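Local coordinates for protein pectinesterase (Sitophilus oryzae, PDB 4PMH) that hydrolyses the methyl esters of pectin, releasing methanol and leaving free galacturonosyl carboxylates, and probably serves in digesting plant cell walls, at residues V243-R248 with T275-W280; N19-A24 with K263-F268; K39-V44 with R66-I71. One frame throughout, in Å; residues are numbered along the deposited sequence.

Contact 1: residues V243-R248 with T275-W280; sequences VKADRR and TGDSAW
Val243 and Gly276 form a parallel beta bridge, the first of the links between Val243-Arg248 and Thr275-Trp280: Val243 N gives its hydrogen to Thr275 O at 2.8 Å, and Asp277 N returns one to Val243 O at 3.0 Å. Past the strand ends, side chains take over. Asp277 OD2 accepts from Ala245 N at 2.6 Å on its anti side, while Asp277 OD1 is held by the hydroxyl of Tyr242. The indole of Trp280 uses its ring N-H: NE1 lies 3.2 Å from Lys244 O, with the acceptor in the ring plane but the donor standing above the carbonyl plane, 74° out of it. Over one face of the indole sits Val243 CG1, offset toward the rim, and Trp280 CZ2 approaches Arg248 O at 3.4 Å. A leucine in place of Trp280 would probably leave Lys244 O without this donor and open a gap beneath Val243 CG1. The side chain of Arg248 lies about 6 Å from that of Gln199, probably the transition-state stabiliser, as in related enzymes. The chemistry implies a loop whose course is probably fixed in part by polar bonds to the strand end and helix start beside it.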
loop_
_atom_site.group_PDB
_atom_site.type_symbol
_atom_site.label_atom_id
_atom_site.label_comp_id
_atom_site.label_asym_id
_atom_site.label_seq_id
_atom_site.Cartn_x
_atom_site.Cartn_y
_atom_site.Cartn_z
ATOM N N VAL A 243 2.249 -12.777 4.892
ATOM C CA VAL A 243 2.900 -13.314 3.715
ATOM C C VAL A 243 2.260 -14.650 3.388
ATOM O O VAL A 243 2.398 -15.604 4.136
ATOM C CB VAL A 243 4.391 -13.533 3.933
ATOM C CG1 VAL A 243 5.059 -13.977 2.638
ATOM C CG2 VAL A 243 5.032 -12.251 4.438
ATOM N N LYS A 244 1.566 -14.696 2.266
ATOM C CA LYS A 244 0.836 -15.875 1.864
ATOM C C LYS A 244 1.759 -16.862 1.193
ATOM O O LYS A 244 2.746 -16.490 0.573
ATOM C CB LYS A 244 -0.281 -15.503 0.891
ATOM C CG LYS A 244 -1.504 -14.879 1.552
ATOM C CD LYS A 244 -2.743 -14.965 0.667
ATOM C CE LYS A 244 -3.302 -16.378 0.561
ATOM N NZ LYS A 244 -4.145 -16.811 1.713
ATOM N N ALA A 245 1.405 -18.136 1.309
ATOM C CA ALA A 245 2.181 -19.220 0.717
ATOM C C ALA A 245 1.403 -19.962 -0.384
ATOM O O ALA A 245 1.953 -20.860 -1.037
ATOM C CB ALA A 245 2.613 -20.187 1.814
ATOM N N ASP A 246 0.155 -19.561 -0.622
ATOM C CA ASP A 246 -0.762 -20.310 -1.500
ATOM C C ASP A 246 -0.518 -20.094 -2.983
ATOM O O ASP A 246 -0.975 -20.886 -3.809
ATOM C CB ASP A 246 -2.217 -19.940 -1.214
ATOM C CG ASP A 246 -2.598 -18.606 -1.818
ATOM O OD1 ASP A 246 -1.741 -17.695 -1.806
ATOM O OD2 ASP A 246 -3.730 -18.468 -2.326
ATOM N N ARG A 247 0.118 -18.989 -3.343
ATOM C CA ARG A 247 0.510 -18.813 -4.726
ATOM C C ARG A 247 1.927 -19.300 -4.892
ATOM O O ARG A 247 2.286 -19.835 -5.927
ATOM C CB ARG A 247 0.399 -17.353 -5.152
ATOM C CG ARG A 247 0.607 -17.139 -6.645
ATOM C CD ARG A 247 0.398 -15.689 -7.034
ATOM N NE ARG A 247 1.503 -14.854 -6.578
ATOM C CZ ARG A 247 2.256 -14.075 -7.349
ATOM N NH1 ARG A 247 2.053 -13.974 -8.670
ATOM N NH2 ARG A 247 3.229 -13.378 -6.787
ATOM N N ARG A 248 2.751 -19.107 -3.877
ATOM C CA ARG A 248 4.166 -19.391 -4.035
ATOM C C ARG A 248 4.861 -19.495 -2.700
ATOM O O ARG A 248 4.457 -18.854 -1.727
ATOM C CB ARG A 248 4.807 -18.309 -4.891
ATOM C CG ARG A 248 4.042 -16.991 -4.867
ATOM C CD ARG A 248 4.959 -15.816 -5.069
ATOM N NE ARG A 248 5.996 -15.826 -4.053
ATOM C CZ ARG A 248 7.245 -15.417 -4.237
ATOM N NH1 ARG A 248 7.663 -14.944 -5.413
ATOM N NH2 ARG A 248 8.089 -15.493 -3.231
ATOM N N THR A 275 3.881 -11.321 9.658
ATOM C CA THR A 275 3.727 -12.751 9.821
ATOM C C THR A 275 3.362 -13.384 8.483
ATOM O O THR A 275 3.453 -12.745 7.424
ATOM C CB THR A 275 2.659 -13.027 10.905
ATOM O OG1 THR A 275 2.676 -14.409 11.258
ATOM C CG2 THR A 275 1.271 -12.630 10.438
ATOM N N GLY A 276 2.954 -14.640 8.520
ATOM C CA GLY A 276 2.590 -15.303 7.289
ATOM C C GLY A 276 2.283 -16.754 7.521
ATOM O O GLY A 276 2.226 -17.205 8.665
ATOM N N ASP A 277 2.105 -17.469 6.408
ATOM C CA ASP A 277 1.831 -18.893 6.425
ATOM C C ASP A 277 3.014 -19.653 6.992
ATOM O O ASP A 277 4.166 -19.256 6.809
ATOM C CB ASP A 277 1.527 -19.421 5.009
ATOM C CG ASP A 277 0.119 -19.084 4.529
ATOM O OD1 ASP A 277 -0.836 -18.992 5.355
ATOM O OD2 ASP A 277 -0.040 -18.913 3.290
ATOM N N SER A 278 2.695 -20.777 7.634
ATOM C CA SER A 278 3.645 -21.617 8.373
ATOM C C SER A 278 4.789 -22.087 7.517
ATOM O O SER A 278 5.892 -22.279 8.003
ATOM C CB SER A 278 2.921 -22.852 8.926
ATOM O OG SER A 278 1.624 -22.497 9.369
ATOM N N ALA A 279 4.513 -22.294 6.237
ATOM C CA ALA A 279 5.545 -22.694 5.301
ATOM C C ALA A 279 6.797 -21.807 5.402
ATOM O O ALA A 279 7.915 -22.332 5.421
ATOM C CB ALA A 279 4.987 -22.701 3.884
ATOM N N TRP A 280 6.599 -20.484 5.492
ATOM C CA TRP A 280 7.710 -19.511 5.614
ATOM C C TRP A 280 8.451 -19.633 6.942
ATOM O O TRP A 280 9.641 -19.319 7.012
ATOM C CB TRP A 280 7.211 -18.059 5.510
ATOM C CG TRP A 280 6.536 -17.756 4.244
ATOM C CD1 TRP A 280 5.235 -17.425 4.078
ATOM C CD2 TRP A 280 7.124 -17.776 2.948
ATOM N NE1 TRP A 280 4.966 -17.223 2.748
ATOM C CE2 TRP A 280 6.112 -17.436 2.028
ATOM C CE3 TRP A 280 8.418 -18.036 2.473
ATOM C CZ2 TRP A 280 6.343 -17.362 0.656
ATOM C CZ3 TRP A 280 8.650 -17.971 1.107
ATOM C CH2 TRP A 280 7.625 -17.629 0.216
#

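Contact 2: residues N19-A24 with K263-F268; sequences NYFTTA and KMYGYF
At the flank of the right-handed parallel beta-helix of pectin methylesterases, the N-terminal segment Asn19-Ala24 packs on Lys263-Phe268, which leads into strand 267-270 of the long parallel sheet. The touching parts run 47° apart, and the contact is made by van der Waals packing of aromatic rings against backbone and apolar groups. Phe268 has the largest share. Its CB points toward the N-terminal segment and CG stands anti to the backbone N (chi1 -173°); the far end of the ring meets main chain: Phe268 CZ lies 3.5 Å from Phe21 O, and Phe268 CE2 is 3.6 Å from Thr23 N. Beside it, Thr23 CG2 adds a looser touch on the same CE2, and Phe21 CB one on Phe268 CE1. Phe21 O has its polar partner in Lys315 NZ, from the adjoining strand 311-315. Thr22 turns away and works for its own chain as the N-cap of helix 23-27, its OG1 accepting from Thr25 N. Tyr26 of that helix stacks on the Phe268 ring and meets Tyr265 edge-to-face, so helix 23-27 covers these two rings. Farther out, the ring of Phe21 is approached by the methyl end of Met264, CE to Phe21 CE1 at 4.3 Å, and obliquely by Tyr265. The Tyr265 ring also presents its edge to Asn19-Ala24, where Tyr20 O lies in the ring plane, 3.9 Å from Tyr265 CE1.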
loop_
_atom_site.group_PDB
_atom_site.type_symbol
_atom_site.label_atom_id
_atom_site.label_comp_id
_atom_site.label_asym_id
_atom_site.label_seq_id
_atom_site.Cartn_x
_atom_site.Cartn_y
_atom_site.Cartn_z
ATOM N N ASN A 19 14.148 8.775 17.864
ATOM C CA ASN A 19 13.313 9.945 18.186
ATOM C C ASN A 19 12.940 10.797 16.955
ATOM O O ASN A 19 12.001 11.599 17.015
ATOM C CB ASN A 19 13.984 10.846 19.250
ATOM C CG ASN A 19 14.199 10.147 20.578
ATOM O OD1 ASN A 19 15.326 10.092 21.094
ATOM N ND2 ASN A 19 13.128 9.615 21.148
ATOM N N TYR A 20 13.659 10.632 15.844
ATOM C CA TYR A 20 13.325 11.363 14.624
ATOM C C TYR A 20 12.232 10.661 13.820
ATOM O O TYR A 20 11.782 11.202 12.812
ATOM C CB TYR A 20 14.547 11.574 13.720
ATOM C CG TYR A 20 15.780 12.053 14.455
ATOM C CD1 TYR A 20 15.690 13.008 15.483
ATOM C CD2 TYR A 20 17.040 11.547 14.130
ATOM C CE1 TYR A 20 16.823 13.433 16.166
ATOM C CE2 TYR A 20 18.173 11.968 14.802
ATOM C CZ TYR A 20 18.067 12.914 15.812
ATOM O OH TYR A 20 19.216 13.319 16.475
ATOM N N PHE A 21 11.818 9.467 14.251
ATOM C CA PHE A 21 10.875 8.654 13.475
ATOM C C PHE A 21 9.747 8.171 14.334
ATOM O O PHE A 21 9.850 7.156 15.019
ATOM C CB PHE A 21 11.612 7.479 12.856
ATOM C CG PHE A 21 12.749 7.897 12.003
ATOM C CD1 PHE A 21 12.525 8.417 10.739
ATOM C CD2 PHE A 21 14.049 7.824 12.484
ATOM C CE1 PHE A 21 13.583 8.804 9.941
ATOM C CE2 PHE A 21 15.112 8.224 11.701
ATOM C CZ PHE A 21 14.881 8.715 10.429
ATOM N N THR A 22 8.652 8.911 14.277
ATOM C CA THR A 22 7.497 8.688 15.109
ATOM C C THR A 22 6.274 9.003 14.238
ATOM O O THR A 22 6.413 9.609 13.167
ATOM C CB THR A 22 7.502 9.644 16.324
ATOM O OG1 THR A 22 7.269 10.982 15.869
ATOM C CG2 THR A 22 8.829 9.592 17.050
ATOM N N THR A 23 5.081 8.642 14.697
ATOM C CA THR A 23 3.871 8.973 13.942
ATOM C C THR A 23 3.802 10.472 13.680
ATOM O O THR A 23 3.477 10.898 12.573
ATOM C CB THR A 23 2.561 8.540 14.651
ATOM O OG1 THR A 23 2.438 9.264 15.889
ATOM C CG2 THR A 23 2.526 7.033 14.907
ATOM N N ALA A 24 4.118 11.266 14.700
ATOM C CA ALA A 24 4.056 12.720 14.590
ATOM C C ALA A 24 5.020 13.260 13.535
ATOM O O ALA A 24 4.768 14.228 12.840
ATOM C CB ALA A 24 4.361 13.347 15.945
ATOM N N LYS A 263 13.039 12.794 -0.072
ATOM C CA LYS A 263 11.955 12.598 0.888
ATOM C C LYS A 263 12.501 11.845 2.101
ATOM O O LYS A 263 12.996 10.728 1.977
ATOM C CB LYS A 263 10.790 11.828 0.229
ATOM C CG LYS A 263 9.460 11.938 0.964
ATOM C CD LYS A 263 8.337 11.109 0.327
ATOM C CE LYS A 263 7.648 11.801 -0.826
ATOM N NZ LYS A 263 6.301 11.238 -1.127
ATOM N N MET A 264 12.386 12.470 3.271
ATOM C CA MET A 264 12.815 11.891 4.532
ATOM C C MET A 264 11.918 10.737 4.987
ATOM O O MET A 264 12.387 9.746 5.549
ATOM C CB MET A 264 12.769 12.974 5.628
ATOM C CG MET A 264 14.094 13.352 6.262
ATOM S SD MET A 264 13.816 13.978 7.941
ATOM C CE MET A 264 14.752 12.821 8.933
ATOM N N TYR A 265 10.619 10.929 4.807
ATOM C CA TYR A 265 9.601 10.042 5.344
ATOM C C TYR A 265 8.960 9.180 4.266
ATOM O O TYR A 265 8.095 9.646 3.522
ATOM C CB TYR A 265 8.532 10.874 6.072
ATOM C CG TYR A 265 9.146 11.716 7.172
ATOM C CD1 TYR A 265 9.660 11.118 8.298
ATOM C CD2 TYR A 265 9.270 13.092 7.043
ATOM C CE1 TYR A 265 10.254 11.871 9.309
ATOM C CE2 TYR A 265 9.862 13.852 8.040
ATOM C CZ TYR A 265 10.354 13.236 9.165
ATOM O OH TYR A 265 10.954 13.974 10.161
ATOM N N GLY A 266 9.375 7.913 4.216
ATOM C CA GLY A 266 8.732 6.921 3.365
ATOM C C GLY A 266 7.720 6.146 4.176
ATOM O O GLY A 266 6.702 6.696 4.606
ATOM N N TYR A 267 8.009 4.875 4.418
ATOM C CA TYR A 267 7.076 3.988 5.111
ATOM C C TYR A 267 7.467 3.841 6.595
ATOM O O TYR A 267 8.627 3.667 6.923
ATOM C CB TYR A 267 7.026 2.635 4.398
ATOM C CG TYR A 267 6.382 2.623 3.024
ATOM C CD1 TYR A 267 5.568 3.665 2.581
ATOM C CD2 TYR A 267 6.560 1.522 2.165
ATOM C CE1 TYR A 267 4.942 3.619 1.334
ATOM C CE2 TYR A 267 5.941 1.473 0.932
ATOM C CZ TYR A 267 5.147 2.532 0.512
ATOM O OH TYR A 267 4.526 2.468 -0.703
ATOM N N PHE A 268 6.486 3.963 7.481
ATOM C CA PHE A 268 6.674 3.783 8.916
ATOM C C PHE A 268 5.712 2.713 9.416
ATOM O O PHE A 268 4.472 2.884 9.367
ATOM C CB PHE A 268 6.409 5.099 9.638
ATOM C CG PHE A 268 6.733 5.077 11.099
ATOM C CD1 PHE A 268 7.993 4.765 11.556
ATOM C CD2 PHE A 268 5.770 5.418 12.012
ATOM C CE1 PHE A 268 8.280 4.773 12.915
ATOM C CE2 PHE A 268 6.045 5.447 13.369
ATOM C CZ PHE A 268 7.292 5.120 13.822
#

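Contact 3: residues K39-V44 with R66-I71; sequences KADYTV and RKYIKI
Asp41, just ahead of strand 42-44, reaches across and grips the start of strand 67-71. Asp41 CB lies 3.5 Å from Tyr68 O. CG stands anti to the carbonyl carbon (chi1 -66°) and packs against Lys67 CD, on the neighbouring strand. At the tip the two oxygens part company. Asp41 OD2 takes the hydrogen of Tyr68 N at 2.9 Å through its anti lone pair and lies in the plane of the Tyr68 ring, at its edge; it also accepts from a water that gives its other hydrogen to Arg66 O. Asp41 OD1 stays 4.1 Å from Lys67 NZ, beyond a salt bridge; a second water links them, accepting from the ammonium and donating weakly to the carboxylate. This lysine would probably favour the charged form of the acid. Tyr68 O is gripped twice, by Asp41 N at 2.8 Å and Tyr42 N at 3.1 Å. Farther along, regular parallel pairing follows, with Lys70 N bound to Tyr42 O and Val44 N to Lys70 O. On one face Tyr42, Val44, Ile69 and Ile71 pack together under helix 51-61; on the other, Thr43 and Lys70 lie side by side, Thr43 CG2 being 3.8 Å from Lys70 CE. Lys39 CG rests against the Tyr68 ring. Two neighbouring parallel strands joined through a helix make a beta-alpha-beta unit, here at the outer edge of the beta-helix's long parallel sheet, with helix 51-61 over its end.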
loop_
_atom_site.group_PDB
_atom_site.type_symbol
_atom_site.label_atom_id
_atom_site.label_comp_id
_atom_site.label_asym_id
_atom_site.label_seq_id
_atom_site.Cartn_x
_atom_site.Cartn_y
_atom_site.Cartn_z
ATOM N N LYS A 39 -23.058 8.224 10.191
ATOM C CA LYS A 39 -24.190 8.519 9.318
ATOM C C LYS A 39 -23.969 7.929 7.932
ATOM O O LYS A 39 -22.895 7.398 7.627
ATOM C CB LYS A 39 -24.435 10.037 9.236
ATOM C CG LYS A 39 -23.183 10.891 9.095
ATOM C CD LYS A 39 -23.508 12.375 8.973
ATOM C CE LYS A 39 -22.569 13.217 9.827
ATOM N NZ LYS A 39 -22.959 13.179 11.273
ATOM N N ALA A 40 -25.001 7.994 7.106
ATOM C CA ALA A 40 -24.918 7.488 5.745
ATOM C C ALA A 40 -25.657 8.448 4.833
ATOM O O ALA A 40 -26.874 8.518 4.873
ATOM C CB ALA A 40 -25.506 6.093 5.658
ATOM N N ASP A 41 -24.900 9.212 4.055
ATOM C CA ASP A 41 -25.448 10.152 3.085
ATOM C C ASP A 41 -25.860 9.422 1.807
ATOM O O ASP A 41 -26.865 9.757 1.203
ATOM C CB ASP A 41 -24.405 11.236 2.755
ATOM C CG ASP A 41 -24.082 12.120 3.955
ATOM O OD1 ASP A 41 -24.987 12.807 4.453
ATOM O OD2 ASP A 41 -22.922 12.133 4.404
ATOM N N TYR A 42 -25.052 8.451 1.397
ATOM C CA TYR A 42 -25.323 7.588 0.247
ATOM C C TYR A 42 -25.088 6.152 0.652
ATOM O O TYR A 42 -24.048 5.843 1.243
ATOM C CB TYR A 42 -24.378 7.959 -0.882
ATOM C CG TYR A 42 -24.361 9.447 -1.109
ATOM C CD1 TYR A 42 -25.333 10.056 -1.895
ATOM C CD2 TYR A 42 -23.398 10.251 -0.516
ATOM C CE1 TYR A 42 -25.337 11.426 -2.093
ATOM C CE2 TYR A 42 -23.405 11.606 -0.709
ATOM C CZ TYR A 42 -24.373 12.192 -1.500
ATOM O OH TYR A 42 -24.380 13.545 -1.706
ATOM N N THR A 43 -26.035 5.266 0.346
ATOM C CA THR A 43 -25.960 3.864 0.769
ATOM C C THR A 43 -26.081 2.930 -0.428
ATOM O O THR A 43 -27.072 2.977 -1.157
ATOM C CB THR A 43 -27.054 3.555 1.786
ATOM O OG1 THR A 43 -26.853 4.378 2.949
ATOM C CG2 THR A 43 -26.986 2.087 2.210
ATOM N N VAL A 44 -25.058 2.113 -0.642
ATOM C CA VAL A 44 -25.083 1.112 -1.680
ATOM C C VAL A 44 -25.911 -0.036 -1.109
ATOM O O VAL A 44 -25.509 -0.676 -0.123
ATOM C CB VAL A 44 -23.670 0.616 -2.040
ATOM C CG1 VAL A 44 -23.728 -0.394 -3.176
ATOM C CG2 VAL A 44 -22.768 1.782 -2.428
ATOM N N ARG A 66 -17.772 16.624 4.658
ATOM C CA ARG A 66 -17.425 15.219 4.481
ATOM C C ARG A 66 -18.709 14.425 4.268
ATOM O O ARG A 66 -19.680 14.572 5.015
ATOM C CB ARG A 66 -16.643 14.701 5.705
ATOM C CG ARG A 66 -16.323 13.202 5.686
ATOM C CD ARG A 66 -15.309 12.798 6.746
ATOM N NE ARG A 66 -13.977 13.325 6.471
ATOM C CZ ARG A 66 -13.149 12.848 5.539
ATOM N NH1 ARG A 66 -13.501 11.814 4.749
ATOM N NH2 ARG A 66 -11.972 13.428 5.353
ATOM N N LYS A 67 -18.718 13.620 3.214
ATOM C CA LYS A 67 -19.861 12.782 2.869
ATOM C C LYS A 67 -19.542 11.317 3.154
ATOM O O LYS A 67 -18.402 10.861 2.952
ATOM C CB LYS A 67 -20.223 12.953 1.390
ATOM C CG LYS A 67 -20.751 14.328 1.022
ATOM C CD LYS A 67 -22.148 14.518 1.593
ATOM C CE LYS A 67 -22.549 15.977 1.607
ATOM N NZ LYS A 67 -23.875 16.090 2.254
ATOM N N TYR A 68 -20.562 10.592 3.619
ATOM C CA TYR A 68 -20.424 9.231 4.102
ATOM C C TYR A 68 -21.169 8.265 3.189
ATOM O O TYR A 68 -22.392 8.351 3.027
ATOM C CB TYR A 68 -20.949 9.125 5.526
ATOM C CG TYR A 68 -20.072 9.869 6.508
ATOM C CD1 TYR A 68 -20.252 11.231 6.751
ATOM C CD2 TYR A 68 -19.042 9.218 7.178
ATOM C CE1 TYR A 68 -19.430 11.911 7.646
ATOM C CE2 TYR A 68 -18.219 9.888 8.071
ATOM C CZ TYR A 68 -18.421 11.234 8.303
ATOM O OH TYR A 68 -17.599 11.900 9.195
ATOM N N ILE A 69 -20.394 7.376 2.588
ATOM C CA ILE A 69 -20.919 6.375 1.701
ATOM C C ILE A 69 -20.845 5.047 2.422
ATOM O O ILE A 69 -19.747 4.529 2.654
ATOM C CB ILE A 69 -20.108 6.275 0.397
ATOM C CG1 ILE A 69 -20.312 7.548 -0.415
ATOM C CG2 ILE A 69 -20.535 5.043 -0.403
ATOM C CD1 ILE A 69 -19.239 7.848 -1.423
ATOM N N LYS A 70 -22.011 4.497 2.762
ATOM C CA LYS A 70 -22.101 3.197 3.391
ATOM C C LYS A 70 -22.307 2.106 2.355
ATOM O O LYS A 70 -23.201 2.209 1.515
ATOM C CB LYS A 70 -23.251 3.178 4.369
ATOM C CG LYS A 70 -23.385 1.856 5.077
ATOM C CD LYS A 70 -24.355 1.964 6.246
ATOM C CE LYS A 70 -25.787 2.046 5.778
ATOM N NZ LYS A 70 -26.717 1.757 6.912
ATOM N N ILE A 71 -21.488 1.061 2.419
ATOM C CA ILE A 71 -21.661 -0.093 1.536
ATOM C C ILE A 71 -22.230 -1.261 2.326
ATOM O O ILE A 71 -21.538 -1.874 3.152
ATOM C CB ILE A 71 -20.326 -0.536 0.885
ATOM C CG1 ILE A 71 -19.629 0.664 0.211
ATOM C CG2 ILE A 71 -20.573 -1.693 -0.089
ATOM C CD1 ILE A 71 -18.313 0.355 -0.494
HETATM O O HOH W 1 -22.462 14.204 5.822
HETATM O O HOH W 2 -25.689 14.010 1.597
#

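Overall arrangement
Contacts 2 and 3 both reach the ten-stranded parallel sheet, at well-separated places: their centres lie 33 Å apart, where contact 3 pairs one edge strand, 42-44, with its neighbour 67-71 and contact 2 sits on strand 267-270. Contact 1 belongs to another face of the beta-helix, joining loop and helix start beyond strands 240-243 and 273-276; the latter follows strand 267-270 directly in the chain. Contact 1 is a surface contact, whereas the other two are partly buried. Chemistry follows place: main-chain pairing dominates contact 3, aromatic rings against backbone make contact 2, and contact 1 mixes one beta bridge with side-chain bonds. Of the three, contact 1 is the one near residues that probably serve catalysis and substrate binding, Gln199 and Arg290.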